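Local coordinates for competence damage-inducible protein A (Enterobacter cloacae subsp. cloacae, PDB 5VU3), which is of unknown function but belongs to the CinA family, some members of which deamidate nicotinamide mononucleotide, at residues Gly41-Ala46 with Tyr159-Leu164; Val59-Phe64 with Ala96-Ile101; Thr90-Ala95 with Thr138-Val143. All coordinates share one frame; numbering follows the deposited sequence. Where two conformers were deposited one is given.

Contact 1 of 3, residues Gly41-Ala46 with Tyr159-Leu164; sequences GKLSVA and YSLAEL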
ATOM      1  N   GLY A  41       0.710   4.165  -1.387  1.00 17.27           N
ATOM      2  CA  GLY A  41       0.717   2.783  -1.824  1.00 18.09           C
ATOM      3  C   GLY A  41       1.300   2.562  -3.204  1.00 19.20           C
ATOM      4  O   GLY A  41       1.387   1.409  -3.639  1.00 17.48           O
ATOM      5  N   LYS A  42       1.686   3.632  -3.909  1.00 16.84           N
ATOM      6  CA  LYS A  42       2.286   3.480  -5.232  1.00 20.76           C
ATOM      7  C   LYS A  42       3.590   2.705  -5.171  1.00 21.00           C
ATOM      8  O   LYS A  42       3.951   2.018  -6.136  1.00 17.84           O
ATOM      9  CB  LYS A  42       2.533   4.849  -5.861  1.00 22.60           C
ATOM     10  CG  LYS A  42       1.265   5.571  -6.279  1.00 28.82           C
ATOM     11  CD  LYS A  42       0.745   5.052  -7.585  1.00 29.16           C
ATOM     12  CE  LYS A  42      -0.155   6.070  -8.266  1.00 32.61           C
ATOM     13  NZ  LYS A  42      -0.704   5.498  -9.527  1.00 36.38           N
ATOM     14  N   LEU A  43       4.328   2.822  -4.068  1.00 17.03           N
ATOM     15  CA  LEU A  43       5.563   2.057  -3.961  1.00 17.89           C
ATOM     16  C   LEU A  43       5.254   0.574  -3.802  1.00 15.80           C
ATOM     17  O   LEU A  43       5.826  -0.262  -4.507  1.00 17.38           O
ATOM     18  CB  LEU A  43       6.419   2.579  -2.805  1.00 18.37           C
ATOM     19  CG  LEU A  43       7.717   1.830  -2.487  1.00 16.34           C
ATOM     20  CD1 LEU A  43       8.622   1.720  -3.726  1.00 17.92           C
ATOM     21  CD2 LEU A  43       8.442   2.503  -1.333  1.00 19.87           C
ATOM     22  N   SER A  44       4.319   0.230  -2.908  1.00 15.44           N
ATOM     23  CA  SER A  44       3.941  -1.172  -2.750  0.50 16.62           C
ATOM     24  C   SER A  44       3.387  -1.748  -4.049  1.00 18.31           C
ATOM     25  O   SER A  44       3.686  -2.894  -4.407  1.00 19.44           O
ATOM     26  CB  SER A  44       2.920  -1.318  -1.623  0.50 17.47           C
ATOM     27  OG  SER A  44       2.367  -2.618  -1.611  0.50 17.11           O
ATOM     28  N   VAL A  45       2.581  -0.964  -4.773  1.00 15.87           N
ATOM     29  CA  VAL A  45       2.023  -1.428  -6.045  1.00 20.13           C
ATOM     30  C   VAL A  45       3.144  -1.792  -7.009  1.00 20.86           C
ATOM     31  O   VAL A  45       3.111  -2.844  -7.659  1.00 19.64           O
ATOM     32  CB  VAL A  45       1.091  -0.361  -6.649  1.00 20.28           C
ATOM     33  CG1 VAL A  45       0.916  -0.589  -8.163  1.00 23.08           C
ATOM     34  CG2 VAL A  45      -0.271  -0.377  -5.957  1.00 17.04           C
ATOM     35  N   ALA A  46       4.154  -0.927  -7.113  1.00 16.91           N
ATOM     36  CA  ALA A  46       5.276  -1.196  -8.011  1.00 19.96           C
ATOM     37  C   ALA A  46       5.995  -2.481  -7.623  1.00 18.98           C
ATOM     38  O   ALA A  46       6.354  -3.289  -8.489  1.00 17.07           O
ATOM     39  CB  ALA A  46       6.250  -0.019  -7.998  1.00 21.41           C
ATOM     40  N   TYR A 159      12.586   7.483  -7.358  1.00 16.00           N
ATOM     41  CA  TYR A 159      13.810   7.841  -6.650  1.00 18.19           C
ATOM     42  C   TYR A 159      14.116   6.852  -5.524  1.00 16.88           C
ATOM     43  O   TYR A 159      15.267   6.430  -5.363  1.00 19.05           O
ATOM     44  CB  TYR A 159      13.698   9.276  -6.118  1.00 18.89           C
ATOM     45  CG  TYR A 159      14.829   9.715  -5.213  1.00 22.66           C
ATOM     46  CD1 TYR A 159      15.969  10.327  -5.728  1.00 29.89           C
ATOM     47  CD2 TYR A 159      14.744   9.547  -3.834  1.00 23.99           C
ATOM     48  CE1 TYR A 159      17.003  10.736  -4.896  1.00 27.30           C
ATOM     49  CE2 TYR A 159      15.765   9.953  -2.999  1.00 24.31           C
ATOM     50  CZ  TYR A 159      16.891  10.543  -3.530  1.00 27.38           C
ATOM     51  OH  TYR A 159      17.898  10.939  -2.684  1.00 31.44           O
ATOM     52  N   SER A 160      13.099   6.450  -4.751  1.00 16.71           N
ATOM     53  CA  SER A 160      13.348   5.516  -3.652  1.00 16.51           C
ATOM     54  C   SER A 160      13.896   4.196  -4.171  1.00 21.49           C
ATOM     55  O   SER A 160      14.795   3.603  -3.560  1.00 19.60           O
ATOM     56  CB  SER A 160      12.071   5.280  -2.835  1.00 16.87           C
ATOM     57  OG  SER A 160      11.111   4.511  -3.551  1.00 17.25           O
ATOM     58  N   LEU A 161      13.383   3.736  -5.317  1.00 17.34           N
ATOM     59  CA  LEU A 161      13.821   2.462  -5.874  1.00 19.35           C
ATOM     60  C   LEU A 161      15.207   2.570  -6.493  1.00 20.28           C
ATOM     61  O   LEU A 161      16.035   1.664  -6.334  1.00 19.97           O
ATOM     62  CB  LEU A 161      12.808   1.986  -6.921  1.00 18.18           C
ATOM     63  CG  LEU A 161      11.448   1.580  -6.337  1.00 20.86           C
ATOM     64  CD1 LEU A 161      10.373   1.565  -7.435  1.00 18.18           C
ATOM     65  CD2 LEU A 161      11.560   0.213  -5.666  1.00 21.94           C
ATOM     66  N   ALA A 162      15.466   3.653  -7.236  1.00 18.84           N
ATOM     67  CA  ALA A 162      16.756   3.805  -7.904  1.00 16.90           C
ATOM     68  C   ALA A 162      17.889   3.879  -6.892  1.00 20.90           C
ATOM     69  O   ALA A 162      18.956   3.280  -7.088  1.00 19.88           O
ATOM     70  CB  ALA A 162      16.749   5.056  -8.784  1.00 17.73           C
ATOM     71  N   GLU A 163      17.671   4.611  -5.801  1.00 18.03           N
ATOM     72  CA  GLU A 163      18.685   4.704  -4.762  1.00 19.77           C
ATOM     73  C   GLU A 163      18.945   3.354  -4.111  1.00 21.20           C
ATOM     74  O   GLU A 163      20.101   2.991  -3.871  1.00 25.43           O
ATOM     75  CB  GLU A 163      18.253   5.737  -3.723  1.00 24.03           C
ATOM     76  CG  GLU A 163      18.282   7.156  -4.257  1.00 32.05           C
ATOM     77  CD  GLU A 163      19.556   7.435  -5.037  1.00 41.82           C
ATOM     78  OE1 GLU A 163      20.591   7.685  -4.383  1.00 41.42           O
ATOM     79  OE2 GLU A 163      19.526   7.394  -6.291  1.00 45.16           O
ATOM     80  N   LEU A 164      17.885   2.602  -3.802  1.00 20.91           N
ATOM     81  CA  LEU A 164      18.078   1.298  -3.173  1.00 22.64           C
ATOM     82  C   LEU A 164      18.843   0.355  -4.089  1.00 22.72           C
ATOM     83  O   LEU A 164      19.721  -0.386  -3.632  1.00 23.47           O
ATOM     84  CB  LEU A 164      16.735   0.677  -2.785  1.00 21.10           C
ATOM     85  CG  LEU A 164      16.878  -0.648  -2.020  1.00 19.78           C
ATOM     86  CD1 LEU A 164      17.798  -0.471  -0.804  1.00 21.36           C
ATOM     87  CD2 LEU A 164      15.520  -1.217  -1.585  1.00 17.95           C
TER

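Contact 2 of 3, residues Val59-Phe64 with Ala96-Ile101; sequences VGLVVF and ASIRDI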
ATOM      1  N   VAL A  59       5.501  -7.135   3.293  1.00 19.86           N
ATOM      2  CA  VAL A  59       4.666  -6.194   4.032  1.00 20.08           C
ATOM      3  C   VAL A  59       4.849  -4.795   3.467  1.00 19.70           C
ATOM      4  O   VAL A  59       5.981  -4.331   3.279  1.00 19.48           O
ATOM      5  CB  VAL A  59       4.995  -6.219   5.532  1.00 17.77           C
ATOM      6  CG1 VAL A  59       4.262  -5.084   6.262  1.00 18.49           C
ATOM      7  CG2 VAL A  59       4.651  -7.586   6.118  1.00 19.93           C
ATOM      8  N   GLY A  60       3.731  -4.114   3.229  1.00 16.84           N
ATOM      9  CA  GLY A  60       3.753  -2.711   2.860  1.00 16.26           C
ATOM     10  C   GLY A  60       2.769  -1.936   3.709  1.00 20.27           C
ATOM     11  O   GLY A  60       1.615  -2.353   3.872  1.00 21.06           O
ATOM     12  N   LEU A  61       3.207  -0.817   4.275  1.00 17.54           N
ATOM     13  CA  LEU A  61       2.346  -0.009   5.121  1.00 15.16           C
ATOM     14  C   LEU A  61       2.160   1.368   4.509  1.00 17.57           C
ATOM     15  O   LEU A  61       3.108   1.971   3.995  1.00 20.21           O
ATOM     16  CB  LEU A  61       2.916   0.120   6.541  1.00 16.38           C
ATOM     17  CG  LEU A  61       2.117   1.001   7.504  1.00 20.21           C
ATOM     18  CD1 LEU A  61       0.775   0.369   7.891  1.00 23.96           C
ATOM     19  CD2 LEU A  61       2.949   1.323   8.751  1.00 24.06           C
ATOM     20  N   VAL A  62       0.924   1.850   4.553  1.00 15.00           N
ATOM     21  CA  VAL A  62       0.574   3.204   4.150  1.00 17.08           C
ATOM     22  C   VAL A  62       0.003   3.889   5.379  1.00 18.40           C
ATOM     23  O   VAL A  62      -0.903   3.345   6.020  1.00 18.73           O
ATOM     24  CB  VAL A  62      -0.442   3.203   2.993  1.00 19.07           C
ATOM     25  CG1 VAL A  62      -0.983   4.592   2.759  1.00 21.10           C
ATOM     26  CG2 VAL A  62       0.203   2.640   1.725  1.00 18.55           C
ATOM     27  N   VAL A  63       0.558   5.048   5.739  1.00 21.12           N
ATOM     28  CA  VAL A  63       0.128   5.777   6.928  1.00 23.71           C
ATOM     29  C   VAL A  63       0.183   7.268   6.629  1.00 32.69           C
ATOM     30  O   VAL A  63       1.204   7.774   6.150  1.00 39.95           O
ATOM     31  CB  VAL A  63       0.990   5.451   8.168  1.00 33.50           C
ATOM     32  CG1 VAL A  63       0.562   4.129   8.787  1.00 39.75           C
ATOM     33  CG2 VAL A  63       2.474   5.428   7.823  1.00 34.25           C
ATOM     34  N   PHE A  64      -0.908   7.973   6.908  1.00 28.23           N
ATOM     35  CA  PHE A  64      -0.965   9.407   6.668  1.00 29.50           C
ATOM     36  C   PHE A  64      -0.641  10.224   7.912  1.00 30.67           C
ATOM     37  O   PHE A  64       0.163  11.155   7.853  1.00 32.55           O
ATOM     38  CB  PHE A  64      -2.348   9.820   6.151  1.00 34.38           C
ATOM     39  CG  PHE A  64      -2.513  11.312   6.034  1.00 43.85           C
ATOM     40  CD1 PHE A  64      -2.064  11.978   4.909  1.00 47.94           C
ATOM     41  CD2 PHE A  64      -3.087  12.051   7.061  1.00 49.76           C
ATOM     42  CE1 PHE A  64      -2.190  13.354   4.800  1.00 51.32           C
ATOM     43  CE2 PHE A  64      -3.212  13.428   6.960  1.00 51.53           C
ATOM     44  CZ  PHE A  64      -2.762  14.079   5.825  1.00 50.79           C
ATOM     45  N   ALA A  96      13.133   1.850  10.665  1.00 20.76           N
ATOM     46  CA  ALA A  96      13.565   0.867  11.650  1.00 23.76           C
ATOM     47  C   ALA A  96      12.385   0.051  12.159  1.00 21.29           C
ATOM     48  O   ALA A  96      12.479  -1.172  12.314  1.00 24.67           O
ATOM     49  CB  ALA A  96      14.277   1.566  12.813  1.00 23.59           C
ATOM     50  N   SER A  97      11.263   0.714  12.427  1.00 19.86           N
ATOM     51  CA  SER A  97      10.109   0.023  12.989  1.00 22.52           C
ATOM     52  C   SER A  97       9.474  -0.927  11.974  1.00 23.98           C
ATOM     53  O   SER A  97       9.172  -2.080  12.302  1.00 23.01           O
ATOM     54  CB  SER A  97       9.092   1.046  13.484  1.00 25.34           C
ATOM     55  OG  SER A  97       7.857   0.422  13.788  1.00 32.70           O
ATOM     56  N   ILE A  98       9.256  -0.469  10.737  1.00 21.76           N
ATOM     57  CA  ILE A  98       8.587  -1.346   9.769  1.00 18.31           C
ATOM     58  C   ILE A  98       9.470  -2.542   9.436  1.00 20.27           C
ATOM     59  O   ILE A  98       8.968  -3.647   9.202  1.00 19.89           O
ATOM     60  CB  ILE A  98       8.166  -0.573   8.503  1.00 19.24           C
ATOM     61  CG1 ILE A  98       7.234  -1.425   7.629  1.00 18.56           C
ATOM     62  CG2 ILE A  98       9.382  -0.120   7.689  1.00 17.77           C
ATOM     63  CD1 ILE A  98       5.935  -1.832   8.310  1.00 23.48           C
ATOM     64  N   ARG A  99      10.790  -2.355   9.440  1.00 25.16           N
ATOM     65  CA  ARG A  99      11.702  -3.472   9.232  1.00 24.80           C
ATOM     66  C   ARG A  99      11.513  -4.541  10.304  1.00 24.30           C
ATOM     67  O   ARG A  99      11.530  -5.743  10.011  1.00 21.52           O
ATOM     68  CB  ARG A  99      13.141  -2.951   9.209  1.00 22.86           C
ATOM     69  CG  ARG A  99      14.193  -4.008   8.991  1.00 27.52           C
ATOM     70  CD  ARG A  99      15.598  -3.425   9.036  1.00 26.42           C
ATOM     71  NE  ARG A  99      16.598  -4.488   9.067  1.00 29.18           N
ATOM     72  CZ  ARG A  99      17.199  -4.939  10.164  1.00 33.39           C
ATOM     73  NH1 ARG A  99      16.926  -4.415  11.350  1.00 31.09           N
ATOM     74  NH2 ARG A  99      18.086  -5.923  10.071  1.00 35.88           N
ATOM     75  N   ASP A 100      11.299  -4.123  11.551  1.00 26.03           N
ATOM     76  CA  ASP A 100      11.083  -5.087  12.626  1.00 27.86           C
ATOM     77  C   ASP A 100       9.694  -5.714  12.546  1.00 22.91           C
ATOM     78  O   ASP A 100       9.540  -6.930  12.714  1.00 23.60           O
ATOM     79  CB  ASP A 100      11.280  -4.406  13.976  1.00 36.41           C
ATOM     80  CG  ASP A 100      12.712  -3.994  14.211  1.00 43.24           C
ATOM     81  OD1 ASP A 100      13.621  -4.725  13.751  1.00 46.52           O
ATOM     82  OD2 ASP A 100      12.923  -2.945  14.858  1.00 41.23           O
ATOM     83  N   ILE A 101       8.667  -4.893  12.317  1.00 22.48           N
ATOM     84  CA  ILE A 101       7.299  -5.405  12.254  1.00 21.67           C
ATOM     85  C   ILE A 101       7.171  -6.455  11.159  1.00 20.61           C
ATOM     86  O   ILE A 101       6.499  -7.484  11.331  1.00 23.12           O
ATOM     87  CB  ILE A 101       6.310  -4.242  12.048  1.00 24.68           C
ATOM     88  CG1 ILE A 101       6.150  -3.432  13.340  1.00 26.83           C
ATOM     89  CG2 ILE A 101       4.950  -4.748  11.568  1.00 26.99           C
ATOM     90  CD1 ILE A 101       5.629  -2.016  13.096  1.00 25.85           C
TER

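Contact 3 of 3, residues Thr90-Ala95 with Thr138-Val143; sequences TVTEMA and TETSRV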
ATOM      1  N   THR A  90      12.324  11.417  11.300  1.00 20.52           N
ATOM      2  CA  THR A  90      11.098  10.626  11.350  1.00 22.45           C
ATOM      3  C   THR A  90      11.184   9.405  10.443  1.00 22.68           C
ATOM      4  O   THR A  90      10.771   8.311  10.839  1.00 24.55           O
ATOM      5  CB  THR A  90       9.888  11.496  10.991  1.00 20.74           C
ATOM      6  OG1 THR A  90       9.657  12.437  12.044  1.00 23.32           O
ATOM      7  CG2 THR A  90       8.640  10.646  10.823  1.00 18.21           C
ATOM      8  N   VAL A  91      11.734   9.554   9.230  1.00 18.80           N
ATOM      9  CA  VAL A  91      11.786   8.390   8.348  1.00 18.95           C
ATOM     10  C   VAL A  91      12.788   7.366   8.856  1.00 20.53           C
ATOM     11  O   VAL A  91      12.623   6.164   8.620  1.00 20.65           O
ATOM     12  CB  VAL A  91      12.086   8.795   6.894  1.00 23.80           C
ATOM     13  CG1 VAL A  91      10.866   9.470   6.274  1.00 20.34           C
ATOM     14  CG2 VAL A  91      13.322   9.675   6.812  1.00 25.84           C
ATOM     15  N   THR A  92      13.835   7.807   9.564  1.00 23.98           N
ATOM     16  CA  THR A  92      14.731   6.854  10.208  1.00 21.19           C
ATOM     17  C   THR A  92      13.959   5.956  11.168  1.00 22.41           C
ATOM     18  O   THR A  92      14.120   4.729  11.161  1.00 23.43           O
ATOM     19  CB  THR A  92      15.849   7.591  10.946  1.00 20.37           C
ATOM     20  OG1 THR A  92      16.704   8.234   9.992  1.00 23.43           O
ATOM     21  CG2 THR A  92      16.677   6.609  11.773  1.00 22.37           C
ATOM     22  N   GLU A  93      13.107   6.555  12.003  1.00 21.67           N
ATOM     23  CA  GLU A  93      12.352   5.762  12.967  1.00 21.18           C
ATOM     24  C   GLU A  93      11.300   4.915  12.265  1.00 20.23           C
ATOM     25  O   GLU A  93      11.049   3.771  12.662  1.00 20.27           O
ATOM     26  CB  GLU A  93      11.708   6.678  14.017  1.00 25.34           C
ATOM     27  CG  GLU A  93      12.710   7.472  14.862  1.00 28.02           C
ATOM     28  CD  GLU A  93      12.054   8.462  15.824  1.00 30.16           C
ATOM     29  OE1 GLU A  93      10.808   8.525  15.893  1.00 30.84           O
ATOM     30  OE2 GLU A  93      12.797   9.190  16.517  1.00 32.71           O
ATOM     31  N   MET A  94      10.670   5.465  11.221  1.00 16.73           N
ATOM     32  CA  MET A  94       9.692   4.698  10.455  1.00 18.96           C
ATOM     33  C   MET A  94      10.334   3.474   9.821  1.00 22.09           C
ATOM     34  O   MET A  94       9.766   2.374   9.857  1.00 21.96           O
ATOM     35  CB  MET A  94       9.072   5.572   9.364  1.00 17.57           C
ATOM     36  CG  MET A  94       8.110   6.645   9.851  1.00 21.39           C
ATOM     37  SD  MET A  94       7.583   7.674   8.454  1.00 22.03           S
ATOM     38  CE  MET A  94       6.635   6.517   7.449  1.00 22.70           C
ATOM     39  N   ALA A  95      11.519   3.649   9.226  1.00 20.39           N
ATOM     40  CA  ALA A  95      12.167   2.543   8.528  1.00 20.08           C
ATOM     41  C   ALA A  95      12.611   1.457   9.501  1.00 19.21           C
ATOM     42  O   ALA A  95      12.491   0.265   9.204  1.00 21.61           O
ATOM     43  CB  ALA A  95      13.354   3.058   7.717  1.00 22.63           C
ATOM     44  N   THR A 138      21.238   2.716   8.295  1.00 32.21           N
ATOM     45  CA  THR A 138      20.249   3.604   7.697  1.00 28.44           C
ATOM     46  C   THR A 138      20.917   4.768   6.980  1.00 25.25           C
ATOM     47  O   THR A 138      21.817   5.410   7.530  1.00 27.69           O
ATOM     48  CB  THR A 138      19.284   4.142   8.757  1.00 33.85           C
ATOM     49  OG1 THR A 138      18.615   3.044   9.390  1.00 35.52           O
ATOM     50  CG2 THR A 138      18.239   5.054   8.122  1.00 31.18           C
ATOM     51  N   GLU A 139      20.461   5.038   5.761  1.00 26.95           N
ATOM     52  CA  GLU A 139      20.794   6.250   5.031  1.00 27.57           C
ATOM     53  C   GLU A 139      19.513   7.026   4.752  1.00 22.62           C
ATOM     54  O   GLU A 139      18.448   6.437   4.546  1.00 19.02           O
ATOM     55  CB  GLU A 139      21.508   5.936   3.713  1.00 38.18           C
ATOM     56  CG  GLU A 139      22.095   7.171   3.058  1.00 48.34           C
ATOM     57  CD  GLU A 139      23.485   7.496   3.565  1.00 57.56           C
ATOM     58  OE1 GLU A 139      23.951   6.829   4.519  1.00 58.34           O
ATOM     59  OE2 GLU A 139      24.095   8.448   3.032  1.00 62.16           O
ATOM     60  N   THR A 140      19.616   8.353   4.744  1.00 20.64           N
ATOM     61  CA  THR A 140      18.457   9.204   4.533  1.00 20.84           C
ATOM     62  C   THR A 140      18.768  10.284   3.506  1.00 22.51           C
ATOM     63  O   THR A 140      19.932  10.583   3.211  1.00 26.07           O
ATOM     64  CB  THR A 140      17.991   9.868   5.840  1.00 22.42           C
ATOM     65  OG1 THR A 140      19.060  10.657   6.370  1.00 22.62           O
ATOM     66  CG2 THR A 140      17.574   8.819   6.868  1.00 21.55           C
ATOM     67  N   SER A 141      17.707  10.893   2.985  1.00 19.31           N
ATOM     68  CA  SER A 141      17.879  12.045   2.112  1.00 22.29           C
ATOM     69  C   SER A 141      16.641  12.923   2.181  1.00 24.70           C
ATOM     70  O   SER A 141      15.567  12.497   2.614  1.00 26.05           O
ATOM     71  CB  SER A 141      18.143  11.621   0.664  1.00 25.97           C
ATOM     72  OG  SER A 141      17.025  10.935   0.153  1.00 34.08           O
ATOM     73  N   ARG A 142      16.811  14.162   1.732  1.00 23.70           N
ATOM     74  CA  ARG A 142      15.750  15.158   1.691  1.00 23.00           C
ATOM     75  C   ARG A 142      15.724  15.730   0.283  1.00 21.30           C
ATOM     76  O   ARG A 142      16.744  16.233  -0.194  1.00 20.97           O
ATOM     77  CB  ARG A 142      15.997  16.264   2.725  1.00 25.84           C
ATOM     78  CG  ARG A 142      15.025  17.424   2.638  1.00 31.86           C
ATOM     79  CD  ARG A 142      15.397  18.516   3.635  1.00 40.64           C
ATOM     80  NE  ARG A 142      14.980  18.167   4.987  1.00 43.96           N
ATOM     81  CZ  ARG A 142      13.807  18.504   5.516  1.00 45.39           C
ATOM     82  NH1 ARG A 142      12.936  19.211   4.805  1.00 43.14           N
ATOM     83  NH2 ARG A 142      13.508  18.138   6.758  1.00 43.48           N
ATOM     84  N   VAL A 143      14.576  15.632  -0.389  1.00 19.42           N
ATOM     85  CA  VAL A 143      14.473  15.978  -1.804  1.00 19.20           C
ATOM     86  C   VAL A 143      13.301  16.923  -2.018  1.00 20.93           C
ATOM     87  O   VAL A 143      12.253  16.789  -1.376  1.00 25.19           O
ATOM     88  CB  VAL A 143      14.310  14.724  -2.688  1.00 16.60           C
ATOM     89  CG1 VAL A 143      14.278  15.106  -4.167  1.00 19.30           C
ATOM     90  CG2 VAL A 143      15.423  13.719  -2.420  1.00 17.27           C
TER
HETATM   91  O   HOH W   1      16.103   3.026  10.108  1.00 26.83           O

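Contact 1 of 3, residues Gly41-Ala46 with Tyr159-Leu164
No flat group enters the contact of Leu43 with Ser160 and Leu161; the one ring nearby, Tyr159, is covered on one face from within its own helix by Glu163 CG. That carbon lies 3.7 Å above the plane of the Tyr159 ring and is displaced toward its rim.

The contact itself is mainly aliphatic and rests on Leu43. Its CG lies anti to the backbone N (chi1 176°), which sends CD1 across the gap; there Leu43 CD1 lies 3.8 Å from Leu161 CD2 and 3.9 Å from Leu161 CG. The two leucines run past one another in opposite senses and meet side by side through their branches. A fringe is added by Ala46, whose CB is 4.5 Å from Leu161 CD1.

These helices, 42-49 and 149-167, lie on one face of the central sheet in an alpha/beta fold. Their local axes are 11.5 Å apart at closest approach and inclined at 54°. Val14 of helix 14-28 touches both Ala46 and Leu161, while beneath them Ile110 of strand 106-112 touches both Leu43 and Ser160.

Leu43 CD1 also approaches Ser160 OG at 3.7 Å, a van der Waals approach and not a hydrogen bond; that hydroxyl is hydrogen-bonded to Val157 O, one turn earlier in its helix. At the start of helix 42-49, with Gly41 in the N-cap position, the carboxylate of Glu36 accepts hydrogen bonds from the backbone N atoms of Gly41, Leu43 and Ser44.

Contact 2 of 3, residues Val59-Phe64 with Ala96-Ile101
Strand 57-63 is the outermost parallel strand of the central sheet within this chain, and Ile98 of helix 88-101 packs on the face of it that carries Val59 and Leu61. The helix therefore belongs to the layer on this side of an alpha/beta sandwich. The nearest backbone pair is Leu61 with Ile98, their CA atoms 7.9 Å apart, a spacing bridged by side chains.

One methyl, Ile98 CD1, makes both close approaches. Ile98 CD1 sits 4.0 Å from Leu61 CB and 4.2 Å from Val59 CG1, so it meets two residues that lie on the same side of the strand, with Gly60 between them. The ethyl branch is carried there because CG1 is anti to the backbone N of Ile98 (chi1 -169°). Val59 turns its own CG1 anti to its backbone N as well, and the Val59 and Ile98 side chains pass alongside in opposite directions.

Leu73 of helix 66-73 touches both Leu61 and Ile98, closing one flank, and Ile98 continues inward over Thr33 and Ala35 of strand 32-37. On the outer edge, Gly60 to Val63 pair antiparallel with a strand of the second subunit, which carries the sheet across the dimer interface. Arg71 of that subunit also donates from NE to Ile101 O.

No hydrogen bond joins the two segments. All three touching residues are buried and aliphatic. The segments bury 137 Å² of surface, both sides summed, nearly all of it on these three residues, which implies attraction by dispersion and exclusion of water, with no directional bond to fix the register of helix on strand.

Contact 3 of 3, residues Thr90-Ala95 with Thr138-Val143
Thr92 and Thr140 form the tight part of this contact: Thr92 OG1 lies 3.3 Å from Thr140 CG2, the two side chains crossing at about a right angle. That approach is no hydrogen bond. Both hydroxyls are engaged on Glu88, Thr92 OG1 with its backbone O and Thr140 OG1 with its OE2. With Thr140 OG1 between its backbone N and carbonyl carbon (chi1 59°), CG2 is the branch that faces the helix, where Thr140 CG2 also meets Val91 CG2 at 4.3 Å.

The Thr138 end is looser and partly open to solvent. Thr138 CG2 stays 4.0 Å from Thr92 OG1, and a water links Thr92 O to Thr138 OG1: it donates to Thr92 O at 2.8 Å and is hydrogen-bonded to Thr138 OG1 at 2.6 Å.

The helix and strand segments run at 141° to each other, with axes 9.0 Å apart. Strand 137-144 is the antiparallel strand at one margin of the sheet, pairing with 127-134, while helix 88-101 lies over the sheet, with Val91 touching Ala131 of strand 127-134 and Ala109 of strand 106-112.

Overall arrangement
The three contacts lie 13 to 14 Å apart, centre to centre, around one five-stranded mixed sheet. Contact 1 occupies one face, through helices 42-49 and 149-167; contacts 2 and 3 share helix 88-101 on the opposite face, over Ser107 and Ala109, whereas contact 1 rests on Ile108 and Ile110. Helix 88-101 thus reaches both outermost strands within this chain, 57-63 and 137-144. Along the chain, contact 1 encloses the other two, whose segments alternate. Contacts 1 and 2 touch where Gly41 N packs on Val62 CG2, and 1 and 3 through Tyr159 OH and Ser141 OG. Contacts 1 and 2 border the second subunit, whose strand pairs antiparallel with 57-63, so the sheet continues through the dimer.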